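Long-range contacts in polysaccharide biosynthesis protein CapD (Bacillus thuringiensis HD-771, PDB 6BWC), which probably catalyses an early NADP-dependent step in CMP-pseudaminic acid biosynthesis, acting on UDP-N-acetylglucosamine as a short-chain dehydrogenase-like enzyme linked to flagellin glycosylation: residues Ser128-Ile133 with Met271-Met276; Val167-Val172 with Phe203-Asn208; Thr226-Met231 with Phe291-Pro296. The protein carries 2 engineered substitutions. One frame throughout, in Å; residues are numbered along the deposited sequence.

Contact 1: residues Ser128-Ile133 with Met271-Met276; sequences SSNAAI and MYEELM. Engineered in segment 128-133: Asn130 (natural residue Asp), Ala131 (natural residue Lys). With UD1 (uridine-diphosphate-N-acetylglucosamine), chain O.
Asn130 and Glu273 cross at about a right angle without joining their polar ends. The amide nitrogen ND2 of Asn130, an engineered residue that is Asp in the natural sequence, lies 3.3 Å from the aliphatic CB of Glu273, and the amide and carboxylate planes are 36° apart. ND2 instead finds the sugar hydroxyl O6' of UDP-N-acetylglucosamine, in a weak, bent bond of 3.1 Å. CG of Glu273 comes within 3.6 Å of the same O6', making the sugar nucleotide a third party to the contact. This is the ligand side of a Rossmann-type sheet: strand 123-129 ends here and turns into a short 3-10 segment. Ser129 shapes that exit as an ST turn, its small hydroxyl OG accepting from Ala131 N (2.8 Å). OG also lies very close to O4' of the sugar, too close to be taken literally, and either hydroxyl could be the donor. Ala131, engineered from Lys, turns its CB to O4'. The apolar branches of Ile133 pack along the loop: CG2, anti to the backbone N, reaches CB of Glu274 at 3.6 Å and CG1 meets CA of Met276 at 3.7 Å. Glu274 continues to a salt bridge with Lys270, whose NZ also bonds Ile133 O.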
loop_
_atom_site.group_PDB
_atom_site.type_symbol
_atom_site.label_atom_id
_atom_site.label_comp_id
_atom_site.label_asym_id
_atom_site.label_seq_id
_atom_site.Cartn_x
_atom_site.Cartn_y
_atom_site.Cartn_z
ATOM N N SER C 128 19.640 14.230 14.961
ATOM C CA SER C 128 18.638 15.320 15.066
ATOM C C SER C 128 19.342 16.644 14.934
ATOM O O SER C 128 20.571 16.682 14.845
ATOM C CB SER C 128 17.894 15.290 16.411
ATOM O OG SER C 128 16.850 16.247 16.441
ATOM N N SER C 129 18.544 17.716 14.921
ATOM C CA SER C 129 19.024 19.102 14.997
ATOM C C SER C 129 18.596 19.778 16.300
ATOM O O SER C 129 17.650 19.346 16.954
ATOM C CB SER C 129 18.455 19.902 13.838
ATOM O OG SER C 129 18.652 21.290 14.047
ATOM N N ASN C 130 19.271 20.873 16.650
ATOM C CA ASN C 130 18.822 21.705 17.751
ATOM C C ASN C 130 17.567 22.520 17.352
ATOM O O ASN C 130 16.980 23.241 18.161
ATOM C CB ASN C 130 20.004 22.480 18.430
ATOM C CG ASN C 130 20.698 23.564 17.553
ATOM O OD1 ASN C 130 21.892 23.824 17.738
ATOM N ND2 ASN C 130 19.970 24.222 16.662
ATOM N N ALA C 131 17.158 22.398 16.091
ATOM C CA ALA C 131 15.859 22.907 15.618
ATOM C C ALA C 131 14.628 22.247 16.251
ATOM O O ALA C 131 13.550 22.813 16.247
ATOM C CB ALA C 131 15.773 22.776 14.100
ATOM N N ALA C 132 14.796 21.046 16.783
ATOM C CA ALA C 132 13.711 20.323 17.436
ATOM C C ALA C 132 13.231 20.960 18.732
ATOM O O ALA C 132 12.250 20.486 19.292
ATOM C CB ALA C 132 14.156 18.888 17.725
ATOM N N ILE C 133 13.922 21.993 19.227
ATOM C CA ILE C 133 13.603 22.586 20.502
ATOM C C ILE C 133 12.699 23.774 20.267
ATOM O O ILE C 133 13.119 24.758 19.678
ATOM C CB ILE C 133 14.861 23.022 21.265
ATOM C CG1 ILE C 133 15.613 21.794 21.780
ATOM C CG2 ILE C 133 14.493 23.860 22.478
ATOM C CD1 ILE C 133 16.195 20.922 20.707
ATOM N N MET C 271 15.171 32.859 15.107
ATOM C CA MET C 271 16.143 33.955 15.278
ATOM C C MET C 271 17.445 33.504 15.900
ATOM O O MET C 271 18.519 33.980 15.535
ATOM C CB MET C 271 15.546 35.098 16.124
ATOM C CG MET C 271 14.638 36.039 15.348
ATOM S SD MET C 271 15.492 36.722 13.907
ATOM C CE MET C 271 14.063 37.184 12.970
ATOM N N TYR C 272 17.299 32.575 16.833
ATOM C CA TYR C 272 18.367 31.968 17.615
ATOM C C TYR C 272 18.019 30.489 17.595
ATOM O O TYR C 272 16.958 30.117 17.086
ATOM C CB TYR C 272 18.328 32.486 19.056
ATOM C CG TYR C 272 16.951 32.391 19.639
ATOM C CD1 TYR C 272 16.544 31.253 20.331
ATOM C CD2 TYR C 272 16.023 33.413 19.429
ATOM C CE1 TYR C 272 15.257 31.141 20.825
ATOM C CE2 TYR C 272 14.739 33.320 19.917
ATOM C CZ TYR C 272 14.355 32.180 20.612
ATOM O OH TYR C 272 13.068 32.092 21.105
ATOM N N GLU C 273 18.882 29.647 18.148
ATOM C CA GLU C 273 18.569 28.224 18.294
ATOM C C GLU C 273 18.748 27.873 19.756
ATOM O O GLU C 273 19.063 28.748 20.552
ATOM C CB GLU C 273 19.439 27.370 17.370
ATOM C CG GLU C 273 19.145 27.544 15.872
ATOM C CD GLU C 273 17.826 26.931 15.384
ATOM O OE1 GLU C 273 17.048 26.374 16.217
ATOM O OE2 GLU C 273 17.571 26.999 14.148
ATOM N N GLU C 274 18.480 26.619 20.117
ATOM C CA GLU C 274 18.536 26.164 21.508
ATOM C C GLU C 274 19.037 24.709 21.560
ATOM O O GLU C 274 18.693 23.902 20.710
ATOM C CB GLU C 274 17.146 26.286 22.181
ATOM C CG GLU C 274 16.449 27.649 22.051
ATOM C CD GLU C 274 15.086 27.706 22.737
ATOM O OE1 GLU C 274 14.051 27.488 22.068
ATOM O OE2 GLU C 274 15.034 27.968 23.956
ATOM N N LEU C 275 19.849 24.396 22.566
ATOM C CA LEU C 275 20.437 23.058 22.731
ATOM C C LEU C 275 19.473 22.102 23.434
ATOM O O LEU C 275 19.604 20.873 23.288
ATOM C CB LEU C 275 21.724 23.130 23.566
ATOM C CG LEU C 275 22.819 24.138 23.189
ATOM C CD1 LEU C 275 23.864 24.192 24.294
ATOM C CD2 LEU C 275 23.438 23.801 21.832
ATOM N N MET C 276 18.566 22.682 24.238
ATOM C CA MET C 276 17.525 21.956 24.997
ATOM C C MET C 276 16.467 22.908 25.573
ATOM O O MET C 276 16.735 24.069 25.849
ATOM C CB MET C 276 18.121 21.107 26.133
ATOM C CG MET C 276 19.025 21.843 27.104
ATOM S SD MET C 276 19.941 20.675 28.134
ATOM C CE MET C 276 21.490 21.515 28.319
HETATM C "C1'" UD1 O . 21.195 24.439 9.435
HETATM C "C2'" UD1 O . 20.681 23.088 8.968
HETATM C "C3'" UD1 O . 19.471 22.634 9.784
HETATM C "C4'" UD1 O . 19.717 22.751 11.285
HETATM C "C5'" UD1 O . 20.458 24.046 11.673
HETATM C "C6'" UD1 O . 20.983 23.936 13.111
HETATM C "C7'" UD1 O . 21.207 23.001 6.565
HETATM C "C8'" UD1 O . 20.703 23.343 5.177
HETATM N "N2'" UD1 O . 20.326 23.136 7.561
HETATM O "O1'" UD1 O . 20.158 25.404 9.349
HETATM O "O3'" UD1 O . 19.152 21.276 9.417
HETATM O "O4'" UD1 O . 18.495 22.690 11.997
HETATM O "O5'" UD1 O . 21.555 24.342 10.783
HETATM O "O6'" UD1 O . 20.877 25.181 13.808
HETATM O "O7'" UD1 O . 22.382 22.678 6.732
HETATM N N1 UD1 O . 21.135 32.946 5.509
HETATM C C2 UD1 O . 21.350 34.145 4.765
HETATM N N3 UD1 O . 21.218 34.131 3.429
HETATM C C4 UD1 O . 20.886 33.008 2.761
HETATM C C5 UD1 O . 20.687 31.830 3.437
HETATM C C6 UD1 O . 20.833 31.814 4.816
HETATM O O2 UD1 O . 21.639 35.218 5.325
HETATM O O4 UD1 O . 20.774 32.999 1.525
HETATM C C1B UD1 O . 21.246 32.924 6.983
HETATM C C2B UD1 O . 20.100 32.225 7.718
HETATM O "O2'" UD1 O . 19.018 33.105 7.994
HETATM C C3B UD1 O . 20.753 31.658 8.963
HETATM C C4B UD1 O . 22.168 31.397 8.494
HETATM O O4B UD1 O . 22.389 32.179 7.320
HETATM O O3B UD1 O . 20.820 32.560 10.074
HETATM C C5B UD1 O . 22.439 29.935 8.177
HETATM O O5B UD1 O . 21.642 29.408 7.104
HETATM P PA UD1 O . 21.985 27.895 6.691
HETATM O O1A UD1 O . 21.358 27.489 5.380
HETATM O O2A UD1 O . 23.479 27.600 6.861
HETATM O O3A UD1 O . 21.488 26.969 7.918
HETATM P PB UD1 O . 20.273 27.001 8.987
HETATM O O1B UD1 O . 18.974 27.324 8.279
HETATM O O2B UD1 O . 20.569 27.773 10.268
#

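Contact 2: residues Val167-Val172 with Phe203-Asn208; sequences VRFGNV and FMMTLN. With UD1 (uridine-diphosphate-N-acetylglucosamine), chain O.
Met205 reaches across to Phe169, Gly170 and Val172 with a long, flexible thioether that suits a place between backbone, ring and aliphatic branch. From CB, its first torsion sets CG between the backbone N and the carbonyl carbon (chi1 71°), and CG meets the Val172 branch CG2 at 4.1 Å and the carbonyl oxygen of Gly170 at 3.7 Å. SD comes next: it accepts a weak hydrogen bond from Gly170 N at 3.5 Å and approaches the Phe169 ring obliquely, 4.7 Å from the centroid and 53° off the normal, in a Met-aromatic contact. The chain runs extended to SD and bends only at the last torsion (chi3 -57°), which brings the methyl CE to 4.1 Å from CD2 of the same ring.

The backbones that carry these side chains, strands 171-172 and 201-205, run parallel, forming part of a small sheet beside the main Rossmann sheet. Asn171 pairs with Met204 and Val172 with Met205; Asn171 N donates to Phe203 O, and Asn171 O receives Met205 N at 3.0 Å. Both polar backbone atoms of Asn171 are thereby used, and its side chain is left to hold the bound UDP-N-acetylglucosamine: OD1 accepts from O6' of the sugar at 2.6 Å, and ND2 donates to the phosphate oxygen O2B at 2.7 Å. An amide suits this place because it offers an acceptor and a donor from one flat group. On the same face as that amide, the CE methyl of Met204 packs on Asn171 CB. Val172 N bonds the carboxamide oxygen O7N of NADP, and Phe169 also borders the cofactor. Past the strand, Thr206 is the N-cap of helix 207-220, its OG1 taking the N-H of Gln209, while Val172 CG1 rests against CA of Leu207.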
loop_
_atom_site.group_PDB
_atom_site.type_symbol
_atom_site.label_atom_id
_atom_site.label_comp_id
_atom_site.label_asym_id
_atom_site.label_seq_id
_atom_site.Cartn_x
_atom_site.Cartn_y
_atom_site.Cartn_z
ATOM N N VAL C 167 21.639 12.068 18.746
ATOM C CA VAL C 167 22.694 13.059 18.871
ATOM C C VAL C 167 21.964 14.351 18.477
ATOM O O VAL C 167 20.798 14.260 18.102
ATOM C CB VAL C 167 23.865 12.598 17.975
ATOM C CG1 VAL C 167 24.371 13.663 17.047
ATOM C CG2 VAL C 167 24.976 12.045 18.833
ATOM N N ARG C 168 22.558 15.541 18.599
ATOM C CA ARG C 168 21.808 16.778 18.285
ATOM C C ARG C 168 22.745 17.911 17.910
ATOM O O ARG C 168 23.477 18.447 18.741
ATOM C CB ARG C 168 20.909 17.162 19.471
ATOM C CG ARG C 168 19.660 17.995 19.165
ATOM C CD ARG C 168 19.013 18.493 20.474
ATOM N NE ARG C 168 17.882 17.686 20.974
ATOM C CZ ARG C 168 17.223 17.894 22.127
ATOM N NH1 ARG C 168 17.560 18.870 22.959
ATOM N NH2 ARG C 168 16.202 17.127 22.465
ATOM N N PHE C 169 22.707 18.267 16.636
ATOM C CA PHE C 169 23.707 19.152 16.025
ATOM C C PHE C 169 23.267 20.618 16.015
ATOM O O PHE C 169 22.065 20.937 16.068
ATOM C CB PHE C 169 23.950 18.777 14.535
ATOM C CG PHE C 169 24.501 17.389 14.274
ATOM C CD1 PHE C 169 24.225 16.771 13.060
ATOM C CD2 PHE C 169 25.303 16.714 15.183
ATOM C CE1 PHE C 169 24.728 15.514 12.757
ATOM C CE2 PHE C 169 25.810 15.456 14.884
ATOM C CZ PHE C 169 25.514 14.851 13.670
ATOM N N GLY C 170 24.254 21.496 15.876
ATOM C CA GLY C 170 24.018 22.848 15.372
ATOM C C GLY C 170 24.691 23.012 14.035
ATOM O O GLY C 170 25.253 22.072 13.507
ATOM N N ASN C 171 24.646 24.220 13.496
ATOM C CA ASN C 171 25.009 24.433 12.104
ATOM C C ASN C 171 26.365 23.861 11.823
ATOM O O ASN C 171 27.328 24.304 12.399
ATOM C CB ASN C 171 24.990 25.920 11.735
ATOM C CG ASN C 171 23.610 26.515 11.843
ATOM O OD1 ASN C 171 22.951 26.377 12.878
ATOM N ND2 ASN C 171 23.157 27.165 10.788
ATOM N N VAL C 172 26.430 22.876 10.937
ATOM C CA VAL C 172 27.687 22.190 10.629
ATOM C C VAL C 172 28.361 22.927 9.498
ATOM O O VAL C 172 27.858 22.936 8.389
ATOM C CB VAL C 172 27.476 20.712 10.264
ATOM C CG1 VAL C 172 28.821 19.993 10.158
ATOM C CG2 VAL C 172 26.609 20.039 11.326
ATOM N N PHE C 203 24.166 28.507 17.042
ATOM C CA PHE C 203 25.180 27.532 17.505
ATOM C C PHE C 203 25.802 26.858 16.289
ATOM O O PHE C 203 25.068 26.357 15.447
ATOM C CB PHE C 203 24.559 26.446 18.380
ATOM C CG PHE C 203 24.302 26.863 19.796
ATOM C CD1 PHE C 203 23.017 27.151 20.240
ATOM C CD2 PHE C 203 25.350 26.941 20.705
ATOM C CE1 PHE C 203 22.788 27.523 21.556
ATOM C CE2 PHE C 203 25.124 27.311 22.023
ATOM C CZ PHE C 203 23.845 27.595 22.447
ATOM N N MET C 204 27.127 26.835 16.193
ATOM C CA MET C 204 27.823 26.239 15.044
ATOM C C MET C 204 28.979 25.303 15.467
ATOM O O MET C 204 29.761 25.637 16.370
ATOM C CB MET C 204 28.338 27.332 14.076
ATOM C CG MET C 204 27.271 28.352 13.655
ATOM S SD MET C 204 27.476 29.379 12.170
ATOM C CE MET C 204 27.859 28.201 10.908
ATOM N N MET C 205 29.069 24.138 14.806
ATOM C CA MET C 205 30.072 23.105 15.093
ATOM C C MET C 205 30.874 22.770 13.829
ATOM O O MET C 205 30.446 23.062 12.720
ATOM C CB MET C 205 29.409 21.850 15.706
ATOM C CG MET C 205 28.556 21.019 14.765
ATOM S SD MET C 205 27.356 19.901 15.557
ATOM C CE MET C 205 28.476 18.933 16.575
ATOM N N THR C 206 32.063 22.198 14.012
ATOM C CA THR C 206 32.893 21.693 12.900
ATOM C C THR C 206 32.386 20.315 12.358
ATOM O O THR C 206 31.565 19.614 12.971
ATOM C CB THR C 206 34.410 21.604 13.290
ATOM O OG1 THR C 206 34.637 20.566 14.252
ATOM C CG2 THR C 206 34.948 22.955 13.839
ATOM N N LEU C 207 32.869 19.933 11.192
ATOM C CA LEU C 207 32.513 18.640 10.640
ATOM C C LEU C 207 32.994 17.538 11.556
ATOM O O LEU C 207 32.270 16.578 11.754
ATOM C CB LEU C 207 33.130 18.495 9.259
ATOM C CG LEU C 207 32.876 17.250 8.427
ATOM C CD1 LEU C 207 31.405 16.882 8.406
ATOM C CD2 LEU C 207 33.373 17.504 7.008
ATOM N N ASN C 208 34.196 17.710 12.132
ATOM C CA ASN C 208 34.815 16.720 13.055
ATOM C C ASN C 208 34.169 16.699 14.417
ATOM O O ASN C 208 34.092 15.664 15.052
ATOM C CB ASN C 208 36.316 16.983 13.289
ATOM C CG ASN C 208 37.132 16.890 12.022
ATOM O OD1 ASN C 208 37.378 17.900 11.368
ATOM N ND2 ASN C 208 37.529 15.686 11.650
HETATM C "C1'" UD1 O . 21.195 24.439 9.435
HETATM C "C2'" UD1 O . 20.681 23.088 8.968
HETATM C "C3'" UD1 O . 19.471 22.634 9.784
HETATM C "C4'" UD1 O . 19.717 22.751 11.285
HETATM C "C5'" UD1 O . 20.458 24.046 11.673
HETATM C "C6'" UD1 O . 20.983 23.936 13.111
HETATM C "C7'" UD1 O . 21.207 23.001 6.565
HETATM C "C8'" UD1 O . 20.703 23.343 5.177
HETATM N "N2'" UD1 O . 20.326 23.136 7.561
HETATM O "O1'" UD1 O . 20.158 25.404 9.349
HETATM O "O3'" UD1 O . 19.152 21.276 9.417
HETATM O "O4'" UD1 O . 18.495 22.690 11.997
HETATM O "O5'" UD1 O . 21.555 24.342 10.783
HETATM O "O6'" UD1 O . 20.877 25.181 13.808
HETATM O "O7'" UD1 O . 22.382 22.678 6.732
HETATM N N1 UD1 O . 21.135 32.946 5.509
HETATM C C2 UD1 O . 21.350 34.145 4.765
HETATM N N3 UD1 O . 21.218 34.131 3.429
HETATM C C4 UD1 O . 20.886 33.008 2.761
HETATM C C5 UD1 O . 20.687 31.830 3.437
HETATM C C6 UD1 O . 20.833 31.814 4.816
HETATM O O2 UD1 O . 21.639 35.218 5.325
HETATM O O4 UD1 O . 20.774 32.999 1.525
HETATM C C1B UD1 O . 21.246 32.924 6.983
HETATM C C2B UD1 O . 20.100 32.225 7.718
HETATM O "O2'" UD1 O . 19.018 33.105 7.994
HETATM C C3B UD1 O . 20.753 31.658 8.963
HETATM C C4B UD1 O . 22.168 31.397 8.494
HETATM O O4B UD1 O . 22.389 32.179 7.320
HETATM O O3B UD1 O . 20.820 32.560 10.074
HETATM C C5B UD1 O . 22.439 29.935 8.177
HETATM O O5B UD1 O . 21.642 29.408 7.104
HETATM P PA UD1 O . 21.985 27.895 6.691
HETATM O O1A UD1 O . 21.358 27.489 5.380
HETATM O O2A UD1 O . 23.479 27.600 6.861
HETATM O O3A UD1 O . 21.488 26.969 7.918
HETATM P PB UD1 O . 20.273 27.001 8.987
HETATM O O1B UD1 O . 18.974 27.324 8.279
HETATM O O2B UD1 O . 20.569 27.773 10.268
#

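Contact 3: residues Thr226-Met231 with Phe291-Pro296; sequences TFILKM and FIIPSP
Thr226 and Ile293 form one of two hydrogen-bonded pairs in an antiparallel ladder that continues a Rossmann sheet past its parallel strands, strand 290-293 lying alongside strand 226-229. Thr226 N donates to Ile293 O at 2.8 Å, and Ile293 N returns a nearly straight bond to Thr226 O. Two residues along, Ile228 and Phe291 repeat the exchange: Ile228 N reaches Phe291 O at 3.0 Å and Phe291 N reaches Ile228 O at 2.7 Å. All four amides and carbonyls of these pairs are thus satisfied across the ladder. The non-hydrogen-bonded pair between them, Phe227 with Ile292, turns its backbone bonding outward, Phe227 to Ser166 and Ile292 to Phe285.

The hydroxyl OG1 of Thr226, polar at a partly exposed strand start, hydrogen bonds a water at 2.7 Å. That water may also donate to Ile293 O, a longer second partner at 3.3 Å, though it has more acceptors in reach than protons. The ammonium of Lys230 has its strongest partner in Glu286, a salt bridge, yet NZ also lies above the CZ side of the Phe291 ring, 4.5 Å from the centroid and 29° from the normal, in a cation-pi contact. CD packs near CE2, the two side chains crossing at about a right angle. Tyr314 meets that ring edge-to-face.

Beta-branched and aromatic residues, well suited to strands, fill both faces. Ile292 CG1, anti to the carbonyl carbon (chi1 -61°), lies alongside the Phe227 ring, whose CE2 is 3.5 Å from CD1 of Ile292. On the opposite face, the CD1 methyls of Ile228 and Ile293 meet at 3.6 Å.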
loop_
_atom_site.group_PDB
_atom_site.type_symbol
_atom_site.label_atom_id
_atom_site.label_comp_id
_atom_site.label_asym_id
_atom_site.label_seq_id
_atom_site.Cartn_x
_atom_site.Cartn_y
_atom_site.Cartn_z
ATOM N N THR C 226 20.184 11.458 24.698
ATOM C CA THR C 226 20.399 12.479 23.673
ATOM C C THR C 226 21.697 13.225 23.983
ATOM O O THR C 226 21.779 13.905 24.988
ATOM C CB THR C 226 19.183 13.441 23.580
ATOM O OG1 THR C 226 18.010 12.696 23.214
ATOM C CG2 THR C 226 19.417 14.555 22.542
ATOM N N PHE C 227 22.704 13.084 23.132
ATOM C CA PHE C 227 23.965 13.821 23.297
ATOM C C PHE C 227 23.976 15.192 22.568
ATOM O O PHE C 227 23.650 15.267 21.384
ATOM C CB PHE C 227 25.125 12.973 22.781
ATOM C CG PHE C 227 25.330 11.689 23.531
ATOM C CD1 PHE C 227 24.644 10.549 23.187
ATOM C CD2 PHE C 227 26.239 11.618 24.567
ATOM C CE1 PHE C 227 24.858 9.360 23.872
ATOM C CE2 PHE C 227 26.441 10.444 25.269
ATOM C CZ PHE C 227 25.751 9.308 24.917
ATOM N N ILE C 228 24.349 16.265 23.270
ATOM C CA ILE C 228 24.549 17.590 22.645
ATOM C C ILE C 228 25.898 18.184 23.052
ATOM O O ILE C 228 26.307 18.130 24.205
ATOM C CB ILE C 228 23.466 18.632 23.011
ATOM C CG1 ILE C 228 22.070 18.021 23.002
ATOM C CG2 ILE C 228 23.549 19.847 22.079
ATOM C CD1 ILE C 228 21.618 17.548 24.363
ATOM N N LEU C 229 26.549 18.799 22.080
ATOM C CA LEU C 229 27.917 19.248 22.212
ATOM C C LEU C 229 27.903 20.692 22.647
ATOM O O LEU C 229 27.029 21.443 22.222
ATOM C CB LEU C 229 28.597 19.111 20.856
ATOM C CG LEU C 229 30.120 19.039 20.824
ATOM C CD1 LEU C 229 30.665 17.786 21.529
ATOM C CD2 LEU C 229 30.586 19.085 19.364
ATOM N N LYS C 230 28.846 21.087 23.502
ATOM C CA LYS C 230 28.950 22.497 23.908
ATOM C C LYS C 230 29.499 23.182 22.675
ATOM O O LYS C 230 30.593 22.859 22.231
ATOM C CB LYS C 230 29.897 22.730 25.085
ATOM C CG LYS C 230 29.766 21.784 26.266
ATOM C CD LYS C 230 29.371 22.465 27.573
ATOM C CE LYS C 230 30.077 21.796 28.742
ATOM N NZ LYS C 230 29.296 21.780 29.994
ATOM N N MET C 231 28.733 24.094 22.094
ATOM C CA MET C 231 29.139 24.715 20.852
ATOM C C MET C 231 29.182 26.222 20.989
ATOM O O MET C 231 28.449 26.816 21.767
ATOM C CB MET C 231 28.191 24.330 19.720
ATOM C CG MET C 231 28.129 22.831 19.405
ATOM S SD MET C 231 26.447 22.247 19.073
ATOM C CE MET C 231 26.162 23.295 17.681
ATOM N N PHE C 291 26.623 17.629 26.827
ATOM C CA PHE C 291 25.492 17.317 27.730
ATOM C C PHE C 291 24.869 16.002 27.295
ATOM O O PHE C 291 24.870 15.680 26.118
ATOM C CB PHE C 291 24.383 18.372 27.715
ATOM C CG PHE C 291 24.834 19.768 28.059
ATOM C CD1 PHE C 291 24.753 20.244 29.366
ATOM C CD2 PHE C 291 25.276 20.643 27.056
ATOM C CE1 PHE C 291 25.124 21.548 29.669
ATOM C CE2 PHE C 291 25.659 21.946 27.360
ATOM C CZ PHE C 291 25.591 22.395 28.672
ATOM N N ILE C 292 24.338 15.265 28.265
ATOM C CA ILE C 292 23.597 14.040 28.034
ATOM C C ILE C 292 22.226 14.226 28.664
ATOM O O ILE C 292 22.130 14.385 29.872
ATOM C CB ILE C 292 24.308 12.820 28.666
ATOM C CG1 ILE C 292 25.698 12.662 28.026
ATOM C CG2 ILE C 292 23.475 11.540 28.498
ATOM C CD1 ILE C 292 26.566 11.529 28.555
ATOM N N ILE C 293 21.178 14.240 27.847
ATOM C CA ILE C 293 19.809 14.236 28.350
ATOM C C ILE C 293 19.375 12.780 28.356
ATOM O O ILE C 293 19.478 12.116 27.339
ATOM C CB ILE C 293 18.837 15.055 27.466
ATOM C CG1 ILE C 293 19.416 16.442 27.132
ATOM C CG2 ILE C 293 17.482 15.209 28.156
ATOM C CD1 ILE C 293 18.510 17.290 26.247
ATOM N N PRO C 294 18.904 12.267 29.498
ATOM C CA PRO C 294 18.322 10.926 29.494
ATOM C C PRO C 294 16.896 10.830 28.888
ATOM O O PRO C 294 16.307 11.830 28.441
ATOM C CB PRO C 294 18.287 10.580 30.989
ATOM C CG PRO C 294 18.105 11.898 31.642
ATOM C CD PRO C 294 19.051 12.769 30.874
ATOM N N SER C 295 16.358 9.613 28.905
ATOM C CA SER C 295 15.040 9.323 28.364
ATOM C C SER C 295 13.927 9.961 29.193
ATOM O O SER C 295 13.829 9.689 30.389
ATOM C CB SER C 295 14.830 7.820 28.326
ATOM O OG SER C 295 13.685 7.495 27.575
ATOM N N PRO C 296 13.078 10.799 28.559
ATOM C CA PRO C 296 11.924 11.334 29.274
ATOM C C PRO C 296 10.833 10.324 29.632
ATOM O O PRO C 296 9.955 10.685 30.386
ATOM C CB PRO C 296 11.340 12.380 28.303
ATOM C CG PRO C 296 12.369 12.618 27.269
ATOM C CD PRO C 296 13.173 11.357 27.193
HETATM O O HOH W 1 16.802 11.747 25.450
#

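How the contacts relate
Following the chain, contact 1 opens first, where strand 123-129 ends, and stays open while contact 2 is made. Residues 167-172 and 203-208 close a short loop that carries helix 179-190 and is nested wholly inside contact 1. Helix 207-220 then leads into strand 226-229, where contact 3 opens; residues 271-276 close contact 1 before residues 291-296 close contact 3, so these two loops cross. Contacts 2 and 3 follow in series. Neighbouring strands 123-129, 163-169 and 226-229 bring all three together: Asn130 N meets Phe169 O, Leu275 O meets Arg168 NH1, Met276 CE packs on Phe291, and Met231 CE reaches Gly170. Contacts 1 and 2 both touch the sugar nucleotide; contact 3 lies farther off.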